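Putative glycosyltransferase (GalT1) (Streptococcus parasanguinis FW213, PDB 5HEA) probably transfers a sugar from a nucleotide-activated donor, this chain being its C-terminal part, with a GT-A-type glycosyltransferase fold followed by a group of helices. Local coordinates at residues Ala78-Thr81 with Tyr87-Phe90; Lys171-Glu176 with Ala193-Leu198; Glu179-Pro184 with Tyr199-Gln204. All blocks are in the same frame, centred on the assembly; numbering follows the deposited sequence.

How the interactions relate
The three contacts adjoin one another in the GT-A-type domain; interaction 1 closes in sequence before the other two, whose segments alternate. Interaction 1 packs helix 72-82 on strand 87-90, and interaction 2 sets the antiparallel neighbour of that strand, 171-174, against helix 195-201; their centres lie about 10 Å apart and are tied by the backbone bond from Ile88 N to Phe173 O (2.8 Å). Interaction 3 joins the chain after strand 171-174 to the same helix, its centre about 5 Å from that of interaction 2, and Arg197 NH2 bonds Arg182 O at 3.1 Å. Arg182 also returns to interaction 1, about 12 Å away between centres, where its CZ lies 3.7 Å from Ile80 CG2.

Interaction 1. Residues Ala78-Thr81 with Tyr87-Phe90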
ATOM      1  N   ALA A  78     -15.601  -6.589 -21.616  1.00 24.04           N
ATOM      2  CA  ALA A  78     -16.438  -7.718 -21.211  1.00 29.26           C
ATOM      3  C   ALA A  78     -17.605  -7.853 -22.176  1.00 26.71           C
ATOM      4  O   ALA A  78     -17.997  -8.961 -22.550  1.00 27.76           O
ATOM      5  CB  ALA A  78     -16.955  -7.533 -19.765  1.00 24.17           C
ATOM      6  N   GLY A  79     -18.158  -6.712 -22.574  1.00 24.36           N
ATOM      7  CA  GLY A  79     -19.240  -6.691 -23.544  1.00 24.50           C
ATOM      8  C   GLY A  79     -18.817  -7.292 -24.878  1.00 25.49           C
ATOM      9  O   GLY A  79     -19.537  -8.102 -25.465  1.00 27.11           O
ATOM     10  N   ILE A  80     -17.651  -6.881 -25.366  1.00 24.51           N
ATOM     11  CA  ILE A  80     -17.115  -7.396 -26.637  1.00 21.86           C
ATOM     12  C   ILE A  80     -16.926  -8.917 -26.594  1.00 29.51           C
ATOM     13  O   ILE A  80     -17.191  -9.630 -27.573  1.00 27.00           O
ATOM     14  CB  ILE A  80     -15.775  -6.722 -26.980  1.00 24.36           C
ATOM     15  CG1 ILE A  80     -15.979  -5.214 -27.175  1.00 24.39           C
ATOM     16  CG2 ILE A  80     -15.146  -7.348 -28.243  1.00 24.96           C
ATOM     17  CD1 ILE A  80     -14.679  -4.425 -27.319  1.00 27.65           C
ATOM     18  N   THR A  81     -16.478  -9.399 -25.440  1.00 28.31           N
ATOM     19  CA  THR A  81     -16.218 -10.819 -25.223  1.00 29.01           C
ATOM     20  C   THR A  81     -17.508 -11.626 -25.192  1.00 30.78           C
ATOM     21  O   THR A  81     -17.579 -12.716 -25.764  1.00 34.95           O
ATOM     22  CB  THR A  81     -15.451 -11.025 -23.893  1.00 34.11           C
ATOM     23  OG1 THR A  81     -14.177 -10.382 -23.987  1.00 43.80           O
ATOM     24  CG2 THR A  81     -15.244 -12.491 -23.605  1.00 43.06           C
ATOM     25  N   TYR A  87     -22.713  -7.832 -35.674  1.00 27.43           N
ATOM     26  CA  TYR A  87     -22.347  -6.423 -35.554  1.00 27.47           C
ATOM     27  C   TYR A  87     -22.320  -6.020 -34.091  1.00 27.24           C
ATOM     28  O   TYR A  87     -23.043  -6.584 -33.267  1.00 26.96           O
ATOM     29  CB  TYR A  87     -23.346  -5.543 -36.299  1.00 26.59           C
ATOM     30  CG  TYR A  87     -23.531  -5.959 -37.737  1.00 27.99           C
ATOM     31  CD1 TYR A  87     -24.571  -6.812 -38.097  1.00 28.33           C
ATOM     32  CD2 TYR A  87     -22.650  -5.534 -38.727  1.00 26.67           C
ATOM     33  CE1 TYR A  87     -24.748  -7.218 -39.404  1.00 31.05           C
ATOM     34  CE2 TYR A  87     -22.816  -5.938 -40.050  1.00 31.33           C
ATOM     35  CZ  TYR A  87     -23.875  -6.777 -40.377  1.00 31.79           C
ATOM     36  OH  TYR A  87     -24.071  -7.194 -41.670  1.00 38.00           O
ATOM     37  N   ILE A  88     -21.488  -5.035 -33.779  1.00 25.35           N
ATOM     38  CA  ILE A  88     -21.359  -4.539 -32.409  1.00 24.39           C
ATOM     39  C   ILE A  88     -21.560  -3.031 -32.386  1.00 24.41           C
ATOM     40  O   ILE A  88     -21.039  -2.304 -33.233  1.00 20.07           O
ATOM     41  CB  ILE A  88     -19.969  -4.888 -31.808  1.00 24.33           C
ATOM     42  CG1 ILE A  88     -19.890  -6.389 -31.490  1.00 29.33           C
ATOM     43  CG2 ILE A  88     -19.665  -3.993 -30.571  1.00 25.88           C
ATOM     44  CD1 ILE A  88     -18.572  -6.826 -30.889  1.00 39.03           C
ATOM     45  N   THR A  89     -22.326  -2.552 -31.417  1.00 20.75           N
ATOM     46  CA  THR A  89     -22.492  -1.121 -31.277  1.00 23.66           C
ATOM     47  C   THR A  89     -22.486  -0.777 -29.789  1.00 23.60           C
ATOM     48  O   THR A  89     -22.729  -1.650 -28.952  1.00 23.70           O
ATOM     49  CB  THR A  89     -23.786  -0.668 -31.976  1.00 22.74           C
ATOM     50  OG1 THR A  89     -23.762   0.751 -32.182  1.00 32.56           O
ATOM     51  CG2 THR A  89     -25.009  -1.075 -31.151  1.00 25.16           C
ATOM     52  N   PHE A  90     -22.168   0.474 -29.458  1.00 19.60           N
ATOM     53  CA  PHE A  90     -22.054   0.891 -28.057  1.00 24.07           C
ATOM     54  C   PHE A  90     -23.104   1.956 -27.765  1.00 27.11           C
ATOM     55  O   PHE A  90     -23.343   2.819 -28.597  1.00 23.82           O
ATOM     56  CB  PHE A  90     -20.654   1.465 -27.769  1.00 17.11           C
ATOM     57  CG  PHE A  90     -19.540   0.465 -27.948  1.00 24.43           C
ATOM     58  CD1 PHE A  90     -19.224  -0.426 -26.932  1.00 25.22           C
ATOM     59  CD2 PHE A  90     -18.825   0.404 -29.139  1.00 22.44           C
ATOM     60  CE1 PHE A  90     -18.208  -1.365 -27.100  1.00 23.58           C
ATOM     61  CE2 PHE A  90     -17.806  -0.529 -29.313  1.00 19.79           C
ATOM     62  CZ  PHE A  90     -17.507  -1.418 -28.297  1.00 22.07           C
TER
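Ile80 of helix 72-82 meets strand 87-90 with two separate branches. Its CD1 comes to the rim of the Phe90 ring, near the ring plane and 4.2 Å from CZ, so the methyl touches an edge and not the pi face. The other branch, CG2, faces the CD1 end of Ile88 at 4.4 Å. With CG1 turned beside the backbone nitrogen (chi1 -63°) and chi2 nearly straight at 172°, the Ile80 side chain forks toward these two neighbours, and Ile88 answers with an equally extended chain. The CA atoms of Ile80 and Ile88 are 7.7 Å apart.

Around these contacts, Ile10 of the parallel strand 7-13 touches Ile80, Ile88 and Phe90 alike, while Phe178 packs on both Ile80 and Phe90, and Phe183 meets the Phe90 ring edge-to-face. Tyr87 and Thr89, which alternate with the touching residues, serve other partners: Tyr87 packs on helix 101-110, and the Thr89 hydroxyl bonds the carbonyl oxygen of Lys171. Helix 72-82 connects strand 62-66 to strand 87-90 in the Rossmann-like part of the GT-A fold. Just beyond Phe90 the sequence becomes strongly acidic, consistent with the DXD motif of GT-A enzymes.

No hydrogen bond links the two segments, and only 118 Å² is buried between them. The touching atoms are all carbon, so the helix is held to the sheet here by dispersion and the exclusion of water, without directional bonds.

Interaction 2. Residues Lys171-Glu176 with Ala193-Leu198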
ATOM      1  N   LYS A 171     -22.083   4.314 -33.747  1.00 21.33           N
ATOM      2  CA  LYS A 171     -21.298   3.581 -34.717  1.00 21.80           C
ATOM      3  C   LYS A 171     -21.644   2.105 -34.678  1.00 22.06           C
ATOM      4  O   LYS A 171     -21.707   1.495 -33.611  1.00 21.98           O
ATOM      5  CB  LYS A 171     -19.800   3.807 -34.441  1.00 17.76           C
ATOM      6  CG  LYS A 171     -19.428   5.304 -34.464  1.00 18.74           C
ATOM      7  CD  LYS A 171     -18.062   5.585 -33.893  1.00 22.07           C
ATOM      8  CE  LYS A 171     -17.830   7.090 -33.839  1.00 25.59           C
ATOM      9  NZ  LYS A 171     -18.739   7.787 -32.873  1.00 24.77           N
ATOM     10  N   LEU A 172     -21.889   1.541 -35.854  1.00 22.27           N
ATOM     11  CA  LEU A 172     -22.161   0.114 -36.001  1.00 20.92           C
ATOM     12  C   LEU A 172     -20.971  -0.556 -36.690  1.00 23.17           C
ATOM     13  O   LEU A 172     -20.618  -0.190 -37.813  1.00 21.15           O
ATOM     14  CB  LEU A 172     -23.441  -0.092 -36.812  1.00 20.05           C
ATOM     15  CG  LEU A 172     -23.911  -1.527 -37.041  1.00 25.77           C
ATOM     16  CD1 LEU A 172     -24.364  -2.138 -35.721  1.00 20.28           C
ATOM     17  CD2 LEU A 172     -25.025  -1.585 -38.091  1.00 22.86           C
ATOM     18  N   PHE A 173     -20.357  -1.528 -36.010  1.00 22.03           N
ATOM     19  CA  PHE A 173     -19.138  -2.192 -36.481  1.00 21.87           C
ATOM     20  C   PHE A 173     -19.383  -3.661 -36.831  1.00 21.54           C
ATOM     21  O   PHE A 173     -20.028  -4.371 -36.065  1.00 21.15           O
ATOM     22  CB  PHE A 173     -18.067  -2.192 -35.376  1.00 18.08           C
ATOM     23  CG  PHE A 173     -17.694  -0.824 -34.865  1.00 22.20           C
ATOM     24  CD1 PHE A 173     -16.747  -0.056 -35.528  1.00 21.25           C
ATOM     25  CD2 PHE A 173     -18.273  -0.318 -33.712  1.00 22.69           C
ATOM     26  CE1 PHE A 173     -16.399   1.207 -35.061  1.00 18.10           C
ATOM     27  CE2 PHE A 173     -17.927   0.949 -33.228  1.00 18.79           C
ATOM     28  CZ  PHE A 173     -16.991   1.712 -33.908  1.00 16.93           C
ATOM     29  N   LYS A 174     -18.844  -4.127 -37.959  1.00 19.95           N
ATOM     30  CA  LYS A 174     -18.716  -5.566 -38.177  1.00 25.39           C
ATOM     31  C   LYS A 174     -17.921  -6.131 -37.022  1.00 25.98           C
ATOM     32  O   LYS A 174     -16.904  -5.557 -36.617  1.00 22.85           O
ATOM     33  CB  LYS A 174     -18.016  -5.878 -39.500  1.00 21.50           C
ATOM     34  CG  LYS A 174     -18.960  -5.756 -40.695  1.00 22.21           C
ATOM     35  CD  LYS A 174     -18.303  -6.193 -41.981  1.00 31.88           C
ATOM     36  CE  LYS A 174     -19.219  -5.926 -43.162  1.00 39.74           C
ATOM     37  NZ  LYS A 174     -18.498  -6.050 -44.470  1.00 47.63           N
ATOM     38  N   ALA A 175     -18.409  -7.233 -36.461  1.00 20.81           N
ATOM     39  CA  ALA A 175     -17.814  -7.777 -35.240  1.00 31.92           C
ATOM     40  C   ALA A 175     -16.410  -8.322 -35.495  1.00 34.14           C
ATOM     41  O   ALA A 175     -15.561  -8.316 -34.599  1.00 29.13           O
ATOM     42  CB  ALA A 175     -18.709  -8.846 -34.635  1.00 32.72           C
ATOM     43  N   GLU A 176     -16.156  -8.761 -36.724  1.00 28.14           N
ATOM     44  CA  GLU A 176     -14.832  -9.276 -37.081  1.00 36.81           C
ATOM     45  C   GLU A 176     -13.731  -8.213 -36.937  1.00 35.47           C
ATOM     46  O   GLU A 176     -12.565  -8.551 -36.762  1.00 33.65           O
ATOM     47  CB  GLU A 176     -14.831  -9.855 -38.502  1.00 47.95           C
ATOM     48  CG  GLU A 176     -15.099  -8.821 -39.591  1.00 60.52           C
ATOM     49  CD  GLU A 176     -15.234  -9.436 -40.973  1.00 77.04           C
ATOM     50  OE1 GLU A 176     -14.696 -10.546 -41.189  1.00 86.06           O
ATOM     51  OE2 GLU A 176     -15.879  -8.807 -41.842  1.00 77.91           O
ATOM     52  N   ALA A 193      -8.440   6.202 -27.618  1.00 17.82           N
ATOM     53  CA  ALA A 193      -7.355   5.256 -27.891  1.00 24.87           C
ATOM     54  C   ALA A 193      -7.770   4.074 -28.757  1.00 22.91           C
ATOM     55  O   ALA A 193      -6.917   3.306 -29.200  1.00 19.11           O
ATOM     56  CB  ALA A 193      -6.760   4.741 -26.569  1.00 32.54           C
ATOM     57  N   THR A 194      -9.066   3.934 -29.032  1.00 20.02           N
ATOM     58  CA  THR A 194      -9.568   2.659 -29.551  1.00 19.62           C
ATOM     59  C   THR A 194     -10.365   2.726 -30.861  1.00 21.38           C
ATOM     60  O   THR A 194     -10.140   1.918 -31.763  1.00 25.80           O
ATOM     61  CB  THR A 194     -10.425   1.921 -28.463  1.00 24.01           C
ATOM     62  OG1 THR A 194      -9.673   1.824 -27.247  1.00 23.15           O
ATOM     63  CG2 THR A 194     -10.799   0.509 -28.923  1.00 19.06           C
ATOM     64  N   ILE A 195     -11.306   3.664 -30.951  1.00 21.43           N
ATOM     65  CA  ILE A 195     -12.257   3.694 -32.065  1.00 19.64           C
ATOM     66  C   ILE A 195     -11.535   3.778 -33.408  1.00 24.50           C
ATOM     67  O   ILE A 195     -11.836   3.024 -34.331  1.00 22.08           O
ATOM     68  CB  ILE A 195     -13.300   4.829 -31.892  1.00 24.32           C
ATOM     69  CG1 ILE A 195     -14.174   4.543 -30.668  1.00 27.18           C
ATOM     70  CG2 ILE A 195     -14.197   4.943 -33.117  1.00 28.84           C
ATOM     71  CD1 ILE A 195     -14.857   3.158 -30.723  1.00 27.47           C
ATOM     72  N   TYR A 196     -10.546   4.657 -33.502  1.00 22.50           N
ATOM     73  CA  TYR A 196      -9.831   4.828 -34.771  1.00 22.26           C
ATOM     74  C   TYR A 196      -9.146   3.549 -35.250  1.00 25.25           C
ATOM     75  O   TYR A 196      -8.996   3.331 -36.460  1.00 27.43           O
ATOM     76  CB  TYR A 196      -8.837   5.990 -34.693  1.00 19.06           C
ATOM     77  CG  TYR A 196      -7.537   5.657 -34.003  1.00 20.71           C
ATOM     78  CD1 TYR A 196      -7.433   5.698 -32.621  1.00 19.12           C
ATOM     79  CD2 TYR A 196      -6.404   5.332 -34.739  1.00 30.47           C
ATOM     80  CE1 TYR A 196      -6.233   5.404 -31.984  1.00 22.87           C
ATOM     81  CE2 TYR A 196      -5.199   5.037 -34.113  1.00 31.84           C
ATOM     82  CZ  TYR A 196      -5.122   5.074 -32.735  1.00 31.63           C
ATOM     83  OH  TYR A 196      -3.932   4.776 -32.109  1.00 27.73           O
ATOM     84  N   ARG A 197      -8.735   2.688 -34.322  1.00 21.57           N
ATOM     85  CA  ARG A 197      -8.131   1.425 -34.737  1.00 22.69           C
ATOM     86  C   ARG A 197      -9.134   0.523 -35.466  1.00 24.38           C
ATOM     87  O   ARG A 197      -8.776  -0.185 -36.404  1.00 21.79           O
ATOM     88  CB  ARG A 197      -7.464   0.716 -33.557  1.00 24.40           C
ATOM     89  CG  ARG A 197      -6.347   1.558 -32.936  1.00 24.11           C
ATOM     90  CD  ARG A 197      -5.606   0.816 -31.851  1.00 29.25           C
ATOM     91  NE  ARG A 197      -6.193   1.008 -30.525  1.00 30.83           N
ATOM     92  CZ  ARG A 197      -6.534   0.013 -29.704  1.00 41.96           C
ATOM     93  NH1 ARG A 197      -6.361  -1.248 -30.095  1.00 39.40           N
ATOM     94  NH2 ARG A 197      -7.037   0.268 -28.490  1.00 24.89           N
ATOM     95  N   LEU A 198     -10.394   0.557 -35.050  1.00 23.41           N
ATOM     96  CA  LEU A 198     -11.443  -0.137 -35.802  1.00 23.50           C
ATOM     97  C   LEU A 198     -11.606   0.418 -37.221  1.00 22.47           C
ATOM     98  O   LEU A 198     -11.744  -0.343 -38.190  1.00 25.38           O
ATOM     99  CB  LEU A 198     -12.768  -0.040 -35.053  1.00 24.95           C
ATOM    100  CG  LEU A 198     -12.755  -0.771 -33.714  1.00 23.17           C
ATOM    101  CD1 LEU A 198     -13.917  -0.279 -32.846  1.00 22.69           C
ATOM    102  CD2 LEU A 198     -12.866  -2.275 -33.971  1.00 22.61           C
TER
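Leu198 lays CD1 over one face of the Phe173 ring, a CH-pi contact 3.8 Å from the centroid and 18° off the ring normal. The methyl is displaced toward the rim, which brings it 3.6 Å from CE1.

The remaining contacts across the interface are apolar. Ile195 CD1 approaches Phe173 CZ obliquely at 4.1 Å, and Ile195 CG2 meets the aliphatic part of Lys171 through CD at 4.0 Å. Lys171 runs extended past this methyl before bending at its end (chi4 66°), which leads NZ away to the carbonyl oxygens of Leu163, Phe167 and Pro169, around the end of helix 161-166.

No hydrogen bond crosses between the two segments. Arg197 NE donates to Ala193 O at 2.7 Å, nearly straight at 160°, with the acceptor in the guanidinium plane; NH2 adds a weak bond to the same oxygen and also bonds Arg182 O in the loop before the helix.

Strand and helix thus meet through carbon alone, although a lysine contributes part of the surface. Its buried ammonium is satisfied by three carbonyls, whose partial negative charge would be expected to stabilise the protonated form.

Interaction 3. Residues Glu179-Pro184 with Tyr199-Gln204; sequences EGIRFP and YLKASQ
In the GT-A-type domain the long connection from strand 171-174 to helix 195-201 is bridged by Lys201, whose ammonium reaches back from the helix to the loop at Glu179. NZ donates to Glu179 O over 2.9 Å, entering in the carbonyl plane on a lone pair, with a C=O...donor angle of 133°. Bends at chi2 (-79°) and chi4 (78°) fold the lysine chain so that its end arrives at this oxygen. A second backbone carbonyl, that of Leu177, also accepts from NZ, so the ammonium is held by two backbone carbonyls and a water. The carboxylate of Glu179 makes no direct salt bridge: OE1 stays 4.8 Å from Lys201 NZ.

Beside the polar end, Ile181 extends CD1 to the lysine's aliphatic part, 3.9 Å from CG. The next residue, Arg182, folds back on the loop, its NH1 donating to Ile181 O at 2.7 Å from above the carbonyl plane. Another subunit of the hexamer also lies here: its Gln280 bonds Gly180 O and its Tyr292 packs on Lys201. One ordered water bridges the two ionic groups, accepting from Lys201 NZ at 3.0 Å and donating to Glu179 OE1 at 2.6 Å.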
ATOM      1  N   GLU A 179     -10.975  -8.180 -33.731  1.00 33.26           N
ATOM      2  CA  GLU A 179      -9.817  -9.062 -33.528  1.00 32.62           C
ATOM      3  C   GLU A 179      -8.590  -8.277 -33.049  1.00 30.97           C
ATOM      4  O   GLU A 179      -8.049  -7.431 -33.777  1.00 31.88           O
ATOM      5  CB  GLU A 179      -9.467  -9.837 -34.805  1.00 43.12           C
ATOM      6  CG  GLU A 179      -8.237 -10.743 -34.624  1.00 62.41           C
ATOM      7  CD  GLU A 179      -7.726 -11.373 -35.920  1.00 72.85           C
ATOM      8  OE1 GLU A 179      -8.167 -10.968 -37.019  1.00 72.91           O
ATOM      9  OE2 GLU A 179      -6.870 -12.279 -35.828  1.00 80.91           O
ATOM     10  N   GLY A 180      -8.168  -8.548 -31.816  1.00 29.59           N
ATOM     11  CA  GLY A 180      -6.981  -7.919 -31.268  1.00 28.18           C
ATOM     12  C   GLY A 180      -7.181  -6.488 -30.806  1.00 34.06           C
ATOM     13  O   GLY A 180      -6.222  -5.830 -30.388  1.00 28.02           O
ATOM     14  N   ILE A 181      -8.419  -6.000 -30.882  1.00 26.17           N
ATOM     15  CA  ILE A 181      -8.718  -4.640 -30.447  1.00 23.15           C
ATOM     16  C   ILE A 181      -9.520  -4.633 -29.149  1.00 29.43           C
ATOM     17  O   ILE A 181     -10.620  -5.195 -29.089  1.00 33.45           O
ATOM     18  CB  ILE A 181      -9.474  -3.835 -31.551  1.00 22.55           C
ATOM     19  CG1 ILE A 181      -8.551  -3.586 -32.756  1.00 24.55           C
ATOM     20  CG2 ILE A 181      -9.937  -2.504 -30.993  1.00 25.44           C
ATOM     21  CD1 ILE A 181      -9.236  -2.903 -33.944  1.00 22.47           C
ATOM     22  N   ARG A 182      -8.965  -3.999 -28.115  1.00 26.18           N
ATOM     23  CA  ARG A 182      -9.636  -3.845 -26.819  1.00 24.91           C
ATOM     24  C   ARG A 182      -9.382  -2.450 -26.292  1.00 29.25           C
ATOM     25  O   ARG A 182      -8.387  -1.817 -26.660  1.00 23.54           O
ATOM     26  CB  ARG A 182      -9.124  -4.889 -25.801  1.00 25.85           C
ATOM     27  CG  ARG A 182      -9.540  -6.339 -26.116  1.00 31.37           C
ATOM     28  CD  ARG A 182     -11.064  -6.492 -26.168  1.00 36.40           C
ATOM     29  NE  ARG A 182     -11.499  -7.875 -26.382  1.00 35.05           N
ATOM     30  CZ  ARG A 182     -11.663  -8.440 -27.578  1.00 41.07           C
ATOM     31  NH1 ARG A 182     -11.415  -7.755 -28.695  1.00 29.43           N
ATOM     32  NH2 ARG A 182     -12.072  -9.700 -27.661  1.00 42.05           N
ATOM     33  N   PHE A 183     -10.288  -1.964 -25.442  1.00 18.43           N
ATOM     34  CA  PHE A 183     -10.091  -0.687 -24.775  1.00 20.44           C
ATOM     35  C   PHE A 183      -9.007  -0.878 -23.709  1.00 23.59           C
ATOM     36  O   PHE A 183      -8.995  -1.894 -23.026  1.00 24.72           O
ATOM     37  CB  PHE A 183     -11.395  -0.203 -24.135  1.00 17.88           C
ATOM     38  CG  PHE A 183     -12.482   0.115 -25.143  1.00 22.15           C
ATOM     39  CD1 PHE A 183     -13.286  -0.894 -25.657  1.00 21.34           C
ATOM     40  CD2 PHE A 183     -12.672   1.415 -25.595  1.00 23.00           C
ATOM     41  CE1 PHE A 183     -14.282  -0.614 -26.606  1.00 24.18           C
ATOM     42  CE2 PHE A 183     -13.665   1.705 -26.545  1.00 25.16           C
ATOM     43  CZ  PHE A 183     -14.466   0.683 -27.041  1.00 22.10           C
ATOM     44  N   PRO A 184      -8.104   0.104 -23.566  1.00 32.57           N
ATOM     45  CA  PRO A 184      -7.018   0.088 -22.569  1.00 34.30           C
ATOM     46  C   PRO A 184      -7.505   0.227 -21.125  1.00 30.08           C
ATOM     47  O   PRO A 184      -8.287   1.120 -20.816  1.00 29.44           O
ATOM     48  CB  PRO A 184      -6.173   1.307 -22.959  1.00 38.82           C
ATOM     49  CG  PRO A 184      -7.134   2.205 -23.676  1.00 38.96           C
ATOM     50  CD  PRO A 184      -8.003   1.266 -24.460  1.00 28.07           C
ATOM     51  N   TYR A 199     -11.584   1.741 -37.351  1.00 21.23           N
ATOM     52  CA  TYR A 199     -11.641   2.371 -38.678  1.00 22.46           C
ATOM     53  C   TYR A 199     -10.515   1.850 -39.592  1.00 26.89           C
ATOM     54  O   TYR A 199     -10.722   1.538 -40.779  1.00 22.12           O
ATOM     55  CB  TYR A 199     -11.482   3.885 -38.557  1.00 18.66           C
ATOM     56  CG  TYR A 199     -12.567   4.642 -37.838  1.00 20.35           C
ATOM     57  CD1 TYR A 199     -13.884   4.214 -37.856  1.00 26.05           C
ATOM     58  CD2 TYR A 199     -12.265   5.825 -37.162  1.00 18.45           C
ATOM     59  CE1 TYR A 199     -14.873   4.935 -37.195  1.00 27.86           C
ATOM     60  CE2 TYR A 199     -13.242   6.547 -36.495  1.00 20.72           C
ATOM     61  CZ  TYR A 199     -14.536   6.097 -36.517  1.00 23.73           C
ATOM     62  OH  TYR A 199     -15.500   6.820 -35.878  1.00 24.67           O
ATOM     63  N   LEU A 200      -9.312   1.750 -39.039  1.00 22.28           N
ATOM     64  CA  LEU A 200      -8.156   1.304 -39.829  1.00 21.34           C
ATOM     65  C   LEU A 200      -8.295  -0.151 -40.300  1.00 24.63           C
ATOM     66  O   LEU A 200      -7.616  -0.571 -41.233  1.00 26.53           O
ATOM     67  CB  LEU A 200      -6.849   1.510 -39.049  1.00 20.35           C
ATOM     68  CG  LEU A 200      -6.455   2.958 -38.757  1.00 24.21           C
ATOM     69  CD1 LEU A 200      -5.310   3.018 -37.742  1.00 25.05           C
ATOM     70  CD2 LEU A 200      -6.077   3.689 -40.056  1.00 24.95           C
ATOM     71  N   LYS A 201      -9.184  -0.914 -39.665  1.00 22.87           N
ATOM     72  CA  LYS A 201      -9.447  -2.291 -40.079  1.00 23.40           C
ATOM     73  C   LYS A 201     -10.423  -2.330 -41.253  1.00 25.33           C
ATOM     74  O   LYS A 201     -10.488  -3.325 -41.970  1.00 29.60           O
ATOM     75  CB  LYS A 201     -10.031  -3.108 -38.920  1.00 29.05           C
ATOM     76  CG  LYS A 201      -9.059  -3.441 -37.792  1.00 33.15           C
ATOM     77  CD  LYS A 201      -8.168  -4.605 -38.162  1.00 32.25           C
ATOM     78  CE  LYS A 201      -7.713  -5.368 -36.920  1.00 38.44           C
ATOM     79  NZ  LYS A 201      -8.753  -6.279 -36.361  1.00 32.85           N
ATOM     80  N   ALA A 202     -11.174  -1.251 -41.454  1.00 24.33           N
ATOM     81  CA  ALA A 202     -12.254  -1.250 -42.449  1.00 28.19           C
ATOM     82  C   ALA A 202     -11.770  -0.928 -43.862  1.00 29.05           C
ATOM     83  O   ALA A 202     -10.668  -0.410 -44.042  1.00 35.42           O
ATOM     84  CB  ALA A 202     -13.365  -0.287 -42.029  1.00 26.98           C
ATOM     85  N   SER A 203     -12.600  -1.244 -44.862  1.00 27.28           N
ATOM     86  CA  SER A 203     -12.325  -0.892 -46.259  1.00 33.28           C
ATOM     87  C   SER A 203     -13.115   0.349 -46.657  1.00 31.92           C
ATOM     88  O   SER A 203     -12.631   1.191 -47.410  1.00 34.71           O
ATOM     89  CB  SER A 203     -12.702  -2.042 -47.206  1.00 40.50           C
ATOM     90  OG  SER A 203     -11.812  -3.137 -47.075  1.00 50.78           O
ATOM     91  N   GLN A 204     -14.339   0.450 -46.141  1.00 25.78           N
ATOM     92  CA  GLN A 204     -15.216   1.573 -46.436  1.00 22.37           C
ATOM     93  C   GLN A 204     -16.112   1.867 -45.244  1.00 26.08           C
ATOM     94  O   GLN A 204     -16.577   0.959 -44.550  1.00 25.08           O
ATOM     95  CB  GLN A 204     -16.088   1.278 -47.659  1.00 23.03           C
ATOM     96  CG  GLN A 204     -17.103   2.378 -47.977  1.00 27.31           C
ATOM     97  CD  GLN A 204     -17.906   2.079 -49.231  1.00 28.88           C
ATOM     98  OE1 GLN A 204     -17.453   2.335 -50.350  1.00 31.82           O
ATOM     99  NE2 GLN A 204     -19.098   1.526 -49.049  1.00 28.65           N
TER
HETATM  100  O   HOH W   1      -7.151  -8.605 -37.430  1.00 41.44           O